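Local coordinates for protein beta-galactosidase (Bacteroides thetaiotaomicron, PDB 5MUJ) that probably hydrolyses glycosidic linkages in side chain B of the plant pectin rhamnogalacturonan II, an oligosaccharide of which it binds, at residues A[36-39]-A[40-44]; A[293-297]-A[298-302]; A[131-134]-A[135-139]; A[361-364]-A[365-369]. One frame throughout, in Å; residues are numbered along the deposited sequence.

Contact 1. Residues A[36-39]-A[40-44]; sequences QIYE and EVKTP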
loop_
_atom_site.group_PDB
_atom_site.type_symbol
_atom_site.label_atom_id
_atom_site.label_comp_id
_atom_site.label_asym_id
_atom_site.label_seq_id
_atom_site.Cartn_x
_atom_site.Cartn_y
_atom_site.Cartn_z
ATOM N N GLN A 36 8.136 22.601 2.980
ATOM C CA GLN A 36 6.875 22.985 2.329
ATOM C C GLN A 36 5.982 21.766 2.057
ATOM O O GLN A 36 4.777 21.843 2.231
ATOM C CB GLN A 36 7.130 23.720 1.020
ATOM C CG GLN A 36 7.773 25.093 1.184
ATOM C CD GLN A 36 8.283 25.680 -0.123
ATOM O OE1 GLN A 36 8.146 25.080 -1.192
ATOM N NE2 GLN A 36 8.882 26.869 -0.040
ATOM N N ILE A 37 6.569 20.670 1.581
ATOM C CA ILE A 37 5.823 19.413 1.329
ATOM C C ILE A 37 5.225 18.882 2.635
ATOM O O ILE A 37 4.043 18.543 2.676
ATOM C CB ILE A 37 6.704 18.328 0.654
ATOM C CG1 ILE A 37 7.017 18.775 -0.773
ATOM C CG2 ILE A 37 5.982 16.977 0.638
ATOM C CD1 ILE A 37 8.170 18.029 -1.415
ATOM N N TYR A 38 6.017 18.869 3.710
ATOM C CA TYR A 38 5.497 18.473 5.030
ATOM C C TYR A 38 4.239 19.292 5.431
ATOM O O TYR A 38 3.239 18.730 5.841
ATOM C CB TYR A 38 6.593 18.551 6.124
ATOM C CG TYR A 38 6.066 18.325 7.534
ATOM C CD1 TYR A 38 5.878 17.058 8.050
ATOM C CD2 TYR A 38 5.767 19.409 8.353
ATOM C CE1 TYR A 38 5.387 16.865 9.342
ATOM C CE2 TYR A 38 5.288 19.226 9.633
ATOM C CZ TYR A 38 5.092 17.976 10.126
ATOM O OH TYR A 38 4.613 17.774 11.384
ATOM N N GLU A 39 4.316 20.609 5.312
ATOM C CA GLU A 39 3.212 21.475 5.713
ATOM C C GLU A 39 2.004 21.182 4.828
ATOM O O GLU A 39 0.883 21.179 5.304
ATOM C CB GLU A 39 3.647 22.917 5.594
ATOM C CG GLU A 39 4.690 23.364 6.595
ATOM C CD GLU A 39 4.405 23.062 8.067
ATOM O OE1 GLU A 39 3.230 23.034 8.505
ATOM O OE2 GLU A 39 5.379 22.910 8.831
ATOM N N GLU A 40 2.235 20.908 3.548
ATOM C CA GLU A 40 1.152 20.573 2.605
ATOM C C GLU A 40 0.454 19.237 2.902
ATOM O O GLU A 40 -0.753 19.115 2.699
ATOM C CB GLU A 40 1.709 20.590 1.168
ATOM C CG GLU A 40 0.725 20.291 0.033
ATOM C CD GLU A 40 -0.381 21.324 -0.140
ATOM O OE1 GLU A 40 -0.243 22.464 0.356
ATOM O OE2 GLU A 40 -1.371 20.972 -0.818
ATOM N N VAL A 41 1.214 18.219 3.343
ATOM C CA VAL A 41 0.643 16.855 3.484
ATOM C C VAL A 41 0.274 16.433 4.905
ATOM O O VAL A 41 -0.338 15.384 5.096
ATOM C CB VAL A 41 1.559 15.780 2.847
ATOM C CG1 VAL A 41 1.897 16.183 1.426
ATOM C CG2 VAL A 41 2.801 15.584 3.688
ATOM N N LYS A 42 0.603 17.245 5.904
ATOM C CA LYS A 42 0.432 16.797 7.281
ATOM C C LYS A 42 -1.041 16.662 7.662
ATOM O O LYS A 42 -1.888 17.415 7.162
ATOM C CB LYS A 42 1.179 17.679 8.283
ATOM C CG LYS A 42 0.669 19.121 8.331
ATOM C CD LYS A 42 1.497 19.997 9.263
ATOM C CE LYS A 42 0.770 21.298 9.605
ATOM N NZ LYS A 42 1.527 22.117 10.582
ATOM N N THR A 43 -1.285 15.740 8.581
ATOM C CA THR A 43 -2.583 15.410 9.119
ATOM C C THR A 43 -2.510 15.171 10.623
ATOM O O THR A 43 -2.395 14.039 11.080
ATOM C CB THR A 43 -3.144 14.181 8.426
ATOM O OG1 THR A 43 -2.204 13.083 8.567
ATOM C CG2 THR A 43 -3.442 14.503 6.996
ATOM N N PRO A 44 -2.542 16.255 11.420
ATOM C CA PRO A 44 -2.421 16.138 12.870
ATOM C C PRO A 44 -3.601 15.501 13.624
ATOM O O PRO A 44 -3.415 15.059 14.766
ATOM C CB PRO A 44 -2.284 17.611 13.314
ATOM C CG PRO A 44 -1.753 18.319 12.123
ATOM C CD PRO A 44 -2.458 17.662 10.988
HETATM O O HOH W 1 -1.843 19.688 5.614
#
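E40 N donates to Q36 O over 3.0 Å and V41 N to I37 O over 2.9 Å, the i to i+4 bonds of the last turn of helix 31-41. K42 is the first residue to leave helical backbone angles, and the bonding slackens there: Y38 O receives only weak bonds, from V41 N at 3.3 Å and from K42 N. This C-terminal helix end lies just ahead of strand 45-51 of a five-bladed beta-propeller. E39 and K42 run side by side, pointing the same way, and K42 NZ forms a salt bridge of 2.8 Å with E39 OE1 on its syn lone pair. K42 holds CG between its backbone N and carbonyl carbon (chi1 64°) and is extended beyond, which takes CD to 3.9 Å from Y38 CE2 while CB lies over one face of that ring. E39 OE2 sits at the ring's edge, in its plane. A serine at K42 would probably leave the E39 carboxylate without its charge partner here and free to turn, and bare part of the tyrosine ring. The E40 carboxylate turns instead to K339. Where the helix meets strand 282-290, I37 CG2 packs on V41 CG1 at 4.2 Å.

Contact 2. Residues A[293-297]-A[298-302]; sequences PSRKY and KAFNT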
loop_
_atom_site.group_PDB
_atom_site.type_symbol
_atom_site.label_atom_id
_atom_site.label_comp_id
_atom_site.label_asym_id
_atom_site.label_seq_id
_atom_site.Cartn_x
_atom_site.Cartn_y
_atom_site.Cartn_z
ATOM N N PRO A 293 15.643 1.473 13.978
ATOM C CA PRO A 293 16.205 1.786 15.323
ATOM C C PRO A 293 16.083 3.235 15.843
ATOM O O PRO A 293 16.055 3.431 17.064
ATOM C CB PRO A 293 17.689 1.456 15.171
ATOM C CG PRO A 293 17.795 0.603 13.969
ATOM C CD PRO A 293 16.622 0.819 13.084
ATOM N N SER A 294 16.024 4.221 14.939
ATOM C CA SER A 294 15.963 5.658 15.309
ATOM C C SER A 294 14.616 6.172 15.846
ATOM O O SER A 294 14.536 7.333 16.249
ATOM C CB SER A 294 16.357 6.513 14.115
ATOM O OG SER A 294 15.488 6.277 13.020
ATOM N N ARG A 295 13.583 5.331 15.793
ATOM C CA ARG A 295 12.265 5.572 16.372
ATOM C C ARG A 295 11.973 4.650 17.592
ATOM O O ARG A 295 12.311 3.426 17.608
ATOM C CB ARG A 295 11.198 5.362 15.290
ATOM C CG ARG A 295 10.873 6.584 14.452
ATOM C CD ARG A 295 12.008 7.039 13.599
ATOM N NE ARG A 295 11.546 7.868 12.489
ATOM C CZ ARG A 295 12.243 8.193 11.408
ATOM N NH1 ARG A 295 13.494 7.769 11.250
ATOM N NH2 ARG A 295 11.700 8.952 10.469
ATOM N N LYS A 296 11.322 5.258 18.590
ATOM C CA LYS A 296 10.865 4.595 19.812
ATOM C C LYS A 296 9.383 4.225 19.738
ATOM O O LYS A 296 8.702 4.095 20.761
ATOM C CB LYS A 296 11.108 5.501 21.028
ATOM N N TYR A 297 8.876 4.129 18.523
ATOM C CA TYR A 297 7.670 3.386 18.223
ATOM C C TYR A 297 7.972 2.468 17.067
ATOM O O TYR A 297 8.890 2.745 16.266
ATOM C CB TYR A 297 6.508 4.303 17.893
ATOM C CG TYR A 297 6.931 5.567 17.185
ATOM C CD1 TYR A 297 7.196 5.582 15.829
ATOM C CD2 TYR A 297 7.186 6.724 17.899
ATOM C CE1 TYR A 297 7.614 6.746 15.189
ATOM C CE2 TYR A 297 7.577 7.891 17.266
ATOM C CZ TYR A 297 7.797 7.913 15.918
ATOM O OH TYR A 297 8.187 9.076 15.300
ATOM N N LYS A 298 7.208 1.384 16.981
ATOM C CA LYS A 298 7.595 0.234 16.115
ATOM C C LYS A 298 7.251 0.335 14.627
ATOM O O LYS A 298 7.859 -0.373 13.809
ATOM C CB LYS A 298 6.997 -1.052 16.662
ATOM C CG LYS A 298 7.578 -1.464 18.023
ATOM C CD LYS A 298 8.939 -2.157 17.950
ATOM C CE LYS A 298 9.404 -2.521 19.361
ATOM N NZ LYS A 298 10.875 -2.360 19.549
ATOM N N ALA A 299 6.232 1.121 14.287
ATOM C CA ALA A 299 5.908 1.402 12.887
ATOM C C ALA A 299 5.185 2.725 12.702
ATOM O O ALA A 299 4.416 3.147 13.565
ATOM C CB ALA A 299 5.108 0.263 12.255
ATOM N N PHE A 300 5.435 3.364 11.572
ATOM C CA PHE A 300 5.050 4.745 11.336
ATOM C C PHE A 300 5.056 5.095 9.865
ATOM O O PHE A 300 5.625 4.335 9.059
ATOM C CB PHE A 300 6.000 5.689 12.074
ATOM C CG PHE A 300 7.478 5.495 11.655
ATOM C CD1 PHE A 300 8.304 4.500 12.243
ATOM C CD2 PHE A 300 8.019 6.287 10.665
ATOM C CE1 PHE A 300 9.647 4.312 11.834
ATOM C CE2 PHE A 300 9.357 6.099 10.262
ATOM C CZ PHE A 300 10.147 5.116 10.849
ATOM N N ASN A 301 4.412 6.212 9.514
ATOM C CA ASN A 301 4.447 6.768 8.167
ATOM C C ASN A 301 5.222 8.082 8.105
ATOM O O ASN A 301 5.086 8.963 8.970
ATOM C CB ASN A 301 3.018 7.035 7.650
ATOM C CG ASN A 301 2.231 5.766 7.440
ATOM O OD1 ASN A 301 2.772 4.705 7.196
ATOM N ND2 ASN A 301 0.914 5.875 7.517
ATOM N N THR A 302 6.015 8.222 7.043
ATOM C CA THR A 302 6.624 9.483 6.666
ATOM C C THR A 302 6.682 9.610 5.133
ATOM O O THR A 302 5.936 8.900 4.417
ATOM C CB THR A 302 7.952 9.739 7.416
ATOM O OG1 THR A 302 8.437 11.056 7.115
ATOM C CG2 THR A 302 9.007 8.707 7.074
#
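The loop that joins antiparallel strands 282-290 and 299-306 within one propeller blade folds R295 and Y297 back onto F300, near the start of the second strand. The R295 guanidinium runs nearly parallel to the F300 ring (planes 16° apart) but overhangs its rim, with F300 CZ under one guanidinium face, 3.5 Å from NE. R295 CG makes a CH-pi contact 4.0 Å from the F300 ring centroid; the bend at chi2 (66°) leaves CG over the ring face and carries the guanidinium out past the CZ/CE2 side. R295 NH1 donates to S294 OG at 3.1 Å, in the guanidinium plane, and NH2 forms a salt bridge with D319. These polar partners hold the guanidinium's rotation beside the ring. With an alanine at R295, D319 would probably lose its charge mate and F300 the CG packed on this face. Y297 crosses F300 at about a right angle, its CE1 3.7 Å from F300 CB, and its hydroxyl is bonded to D319. F300 and T302 pair through their backbones with strand 282-290, and A299 packs on A290 of that strand and on F331 and H333 of strand 331-340, its side chain about 5 Å from a bound rhamnose.

Contact 3. Residues A[131-134]-A[135-139]; sequences MEWG and GSYEL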
loop_
_atom_site.group_PDB
_atom_site.type_symbol
_atom_site.label_atom_id
_atom_site.label_comp_id
_atom_site.label_asym_id
_atom_site.label_seq_id
_atom_site.Cartn_x
_atom_site.Cartn_y
_atom_site.Cartn_z
HETATM N N MSE A 131 -2.161 10.394 -10.515
HETATM C CA MSE A 131 -1.126 10.709 -9.520
HETATM C C MSE A 131 -1.131 12.141 -9.070
HETATM O O MSE A 131 -0.422 12.497 -8.131
HETATM C CB MSE A 131 0.251 10.462 -10.121
HETATM C CG MSE A 131 0.460 8.984 -10.326
HETATM SE SE MSE A 131 2.157 8.784 -11.273
HETATM C CE MSE A 131 3.369 9.072 -9.751
ATOM N N GLU A 132 -1.894 12.985 -9.750
ATOM C CA GLU A 132 -1.933 14.415 -9.392
ATOM C C GLU A 132 -2.387 14.649 -7.932
ATOM O O GLU A 132 -3.534 14.331 -7.566
ATOM C CB GLU A 132 -2.797 15.201 -10.363
ATOM C CG GLU A 132 -2.883 16.680 -9.961
ATOM C CD GLU A 132 -3.288 17.618 -11.076
ATOM O OE1 GLU A 132 -4.216 17.268 -11.848
ATOM O OE2 GLU A 132 -2.688 18.721 -11.156
ATOM N N TRP A 133 -1.484 15.193 -7.117
ATOM C CA TRP A 133 -1.812 15.661 -5.766
ATOM C C TRP A 133 -3.003 16.634 -5.805
ATOM O O TRP A 133 -2.983 17.656 -6.484
ATOM C CB TRP A 133 -0.619 16.352 -5.108
ATOM C CG TRP A 133 -0.927 16.943 -3.742
ATOM C CD1 TRP A 133 -1.083 18.261 -3.451
ATOM C CD2 TRP A 133 -1.114 16.234 -2.502
ATOM N NE1 TRP A 133 -1.331 18.424 -2.126
ATOM C CE2 TRP A 133 -1.395 17.208 -1.517
ATOM C CE3 TRP A 133 -1.102 14.886 -2.137
ATOM C CZ2 TRP A 133 -1.616 16.883 -0.199
ATOM C CZ3 TRP A 133 -1.319 14.550 -0.827
ATOM C CH2 TRP A 133 -1.597 15.558 0.137
ATOM N N GLY A 134 -4.037 16.263 -5.082
ATOM C CA GLY A 134 -5.281 17.028 -5.070
ATOM C C GLY A 134 -6.071 17.034 -6.376
ATOM O O GLY A 134 -6.884 17.921 -6.625
ATOM N N GLY A 135 -5.861 16.028 -7.213
ATOM C CA GLY A 135 -6.507 15.964 -8.510
ATOM C C GLY A 135 -7.751 15.098 -8.474
ATOM O O GLY A 135 -8.454 15.036 -7.453
ATOM N N SER A 136 -8.009 14.401 -9.575
ATOM C CA SER A 136 -9.271 13.700 -9.747
ATOM C C SER A 136 -9.455 12.512 -8.816
ATOM O O SER A 136 -10.575 12.185 -8.456
ATOM C CB SER A 136 -9.436 13.251 -11.183
ATOM O OG SER A 136 -8.592 12.158 -11.446
ATOM N N TYR A 137 -8.337 11.847 -8.498
ATOM C CA TYR A 137 -8.284 10.574 -7.761
ATOM C C TYR A 137 -8.989 9.432 -8.465
ATOM O O TYR A 137 -9.354 8.422 -7.848
ATOM C CB TYR A 137 -8.705 10.726 -6.294
ATOM C CG TYR A 137 -7.644 11.497 -5.579
ATOM C CD1 TYR A 137 -6.382 10.902 -5.336
ATOM C CD2 TYR A 137 -7.834 12.830 -5.243
ATOM C CE1 TYR A 137 -5.372 11.634 -4.739
ATOM C CE2 TYR A 137 -6.814 13.567 -4.644
ATOM C CZ TYR A 137 -5.585 12.965 -4.385
ATOM O OH TYR A 137 -4.550 13.703 -3.787
ATOM N N GLU A 138 -9.120 9.568 -9.779
ATOM C CA GLU A 138 -9.732 8.535 -10.580
ATOM C C GLU A 138 -8.643 7.495 -10.923
ATOM O O GLU A 138 -7.430 7.769 -10.870
ATOM C CB GLU A 138 -10.391 9.134 -11.818
ATOM C CG GLU A 138 -11.489 10.137 -11.449
ATOM C CD GLU A 138 -12.153 10.769 -12.647
ATOM O OE1 GLU A 138 -11.855 10.355 -13.796
ATOM O OE2 GLU A 138 -13.007 11.667 -12.435
ATOM N N LEU A 139 -9.103 6.293 -11.222
ATOM C CA LEU A 139 -8.283 5.242 -11.820
ATOM C C LEU A 139 -8.381 5.381 -13.322
ATOM O O LEU A 139 -9.441 5.705 -13.839
ATOM C CB LEU A 139 -8.780 3.881 -11.413
ATOM C CG LEU A 139 -8.676 3.412 -9.969
ATOM C CD1 LEU A 139 -9.024 1.934 -9.924
ATOM C CD2 LEU A 139 -7.313 3.665 -9.347
HETATM O O HOH W 2 -5.416 12.528 -8.507
HETATM O O HOH W 3 -5.988 15.014 -11.857
#
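A type II beta turn from E132 to G135 is braced from within the same loop by Y137, whose hydroxyl reaches back to the turn. G135 N closes the turn on E132 O at 2.9 Å. Both glycines suit their places: G134 has a positive phi of 67°, and a beta carbon on G135 would fall 2.9 Å from E132 CB, a clash. Y137 OH accepts a hydrogen bond from G134 N at 2.9 Å (N-H...O 156°). With CG anti to the carbonyl carbon (chi1 -70°), the Y137 side chain runs alongside that of W133, both pointing the same way, and brings its hydroxyl up to the turn. Q277 and the backbone N of K339 also bond to this oxygen, so three partners grip the end of a buried side chain. The loop links strands 121-126 and 146-153 of one propeller blade, and through these partners it is tied to strands 270-279 and 331-340, which belong to two other blades. W133 packs against both strands, on M279 and V337 among others. Two waters span the loop. One accepts a hydrogen bond from Y137 N at 3.0 Å and donates one to E132 O at 2.8 Å; it lies over the centre of the Y137 ring, 3.6 Å above the ring plane. The other joins S136 N to the E132 carboxylate, 2.9 Å from OE1. S136 OG itself accepts from E138 N in an ST turn and also bonds to D130.

Contact 4. Residues A[361-364]-A[365-369]; sequences IATS and KPMGR
T363 OG1 donates a hydrogen bond to K365 O over a short 2.6 Å, the one direct hydrogen bond between 361-364 and 365-369; it comes in above the carbonyl plane. The threonine carries OG1 between its backbone N and carbonyl carbon (chi1 57°), which aims the hydroxyl at the chain as it doubles round after the strand. A water donates to T363 OG1, also at 2.6 Å, and accepts a weak bond from M367 N at 3.4 Å, so the hydroxyl meets the loop directly at K365 and, weakly, through the water at M367. S364 OG is bonded to V344 N. Van der Waals contact comes from M367, a selenomethionine here, which crosses T363 at about a right angle: its CG lies 3.7 Å from T363 OG1 and 4.0 Å from T363 CB, while the selenium end leads off. Both side chains also rest on Y345, and P366 packs on Y45. Strand 357-363 lies between 45-51 and 343-351 in a four-stranded antiparallel sheet. Since 45-51 is the first strand of the chain and 357-363 the last, their pairing closes the ring of blades, as is usual in beta-propellers, and the T363 bond lies where the chain leaves that closure.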
loop_
_atom_site.group_PDB
_atom_site.type_symbol
_atom_site.label_atom_id
_atom_site.label_comp_id
_atom_site.label_asym_id
_atom_site.label_seq_id
_atom_site.Cartn_x
_atom_site.Cartn_y
_atom_site.Cartn_z
ATOM N N ILE A 361 -8.204 6.918 9.769
ATOM C CA ILE A 361 -7.972 8.138 9.031
ATOM C C ILE A 361 -7.451 9.264 9.910
ATOM O O ILE A 361 -7.957 9.472 11.020
ATOM C CB ILE A 361 -9.276 8.652 8.409
ATOM C CG1 ILE A 361 -10.076 7.483 7.888
ATOM C CG2 ILE A 361 -8.974 9.613 7.283
ATOM C CD1 ILE A 361 -11.373 7.926 7.250
ATOM N N ALA A 362 -6.507 10.039 9.385
ATOM C CA ALA A 362 -6.095 11.293 10.020
ATOM C C ALA A 362 -6.319 12.437 8.999
ATOM O O ALA A 362 -6.284 12.217 7.794
ATOM C CB ALA A 362 -4.639 11.207 10.482
ATOM N N THR A 363 -6.607 13.657 9.486
ATOM C CA THR A 363 -6.922 14.773 8.592
ATOM C C THR A 363 -6.151 16.041 8.942
ATOM O O THR A 363 -5.655 16.178 10.044
ATOM C CB THR A 363 -8.434 15.073 8.588
ATOM O OG1 THR A 363 -8.858 15.353 9.919
ATOM C CG2 THR A 363 -9.212 13.878 8.018
ATOM N N SER A 364 -6.048 16.938 7.978
ATOM C CA SER A 364 -5.349 18.211 8.159
ATOM C C SER A 364 -6.109 19.253 9.048
ATOM O O SER A 364 -5.464 20.132 9.622
ATOM C CB SER A 364 -5.064 18.852 6.822
ATOM O OG SER A 364 -6.242 18.930 6.053
ATOM N N LYS A 365 -7.443 19.181 9.132
ATOM C CA LYS A 365 -8.159 19.886 10.207
ATOM C C LYS A 365 -9.150 18.927 10.849
ATOM O O LYS A 365 -9.486 17.901 10.241
ATOM C CB LYS A 365 -8.875 21.124 9.660
ATOM C CG LYS A 365 -10.030 20.807 8.710
ATOM C CD LYS A 365 -10.627 22.071 8.102
ATOM C CE LYS A 365 -11.982 21.820 7.453
ATOM N NZ LYS A 365 -12.671 23.114 7.170
ATOM N N PRO A 366 -9.600 19.223 12.087
ATOM C CA PRO A 366 -10.609 18.320 12.653
ATOM C C PRO A 366 -11.848 18.145 11.745
ATOM O O PRO A 366 -12.406 19.147 11.248
ATOM C CB PRO A 366 -11.021 19.013 13.964
ATOM C CG PRO A 366 -9.885 19.920 14.298
ATOM C CD PRO A 366 -9.380 20.408 12.956
HETATM N N MSE A 367 -12.274 16.884 11.541
HETATM C CA MSE A 367 -13.443 16.500 10.747
HETATM C C MSE A 367 -14.404 15.644 11.561
HETATM O O MSE A 367 -15.184 14.888 11.002
HETATM C CB MSE A 367 -12.970 15.748 9.496
HETATM C CG MSE A 367 -12.113 16.575 8.551
HETATM SE SE MSE A 367 -13.013 18.156 7.801
HETATM C CE MSE A 367 -14.156 17.095 6.623
ATOM N N GLY A 368 -14.379 15.777 12.878
ATOM C CA GLY A 368 -15.160 14.956 13.791
ATOM C C GLY A 368 -14.411 13.732 14.291
ATOM O O GLY A 368 -13.186 13.702 14.328
ATOM N N ARG A 369 -15.173 12.732 14.712
ATOM C CA ARG A 369 -14.650 11.529 15.322
ATOM C C ARG A 369 -15.427 10.334 14.833
ATOM O O ARG A 369 -16.640 10.379 14.764
ATOM C CB ARG A 369 -14.699 11.563 16.847
ATOM C CG ARG A 369 -13.730 12.511 17.529
ATOM C CD ARG A 369 -12.269 12.192 17.257
ATOM N NE ARG A 369 -11.431 13.288 17.732
ATOM C CZ ARG A 369 -10.896 13.403 18.945
ATOM N NH1 ARG A 369 -11.108 12.500 19.903
ATOM N NH2 ARG A 369 -10.154 14.478 19.214
HETATM O O HOH W 4 -10.213 14.195 11.777
#

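In the fold
Along the chain the order is contact 1, contact 3, contact 2, contact 4, in a five-bladed beta-propeller. Contacts 1 and 4 meet at the ring closure, their centres 14 Å apart: T43 and P44, just ahead of strand 45-51, pack on A362 and T363 of the last strand. Contact 1 also touches contact 3, 17 Å away between centres, through E40 OE2 and W133 NE1 at 2.9 Å, so residues 36-44 link the loop of contact 3 to the closure. Contact 2 touches none of the others; its nearest atoms lie about 7 Å from contact 1. Its A299 lies beside the bound sugar, and contact 3 lies 28 Å from it between centres of the two contacts.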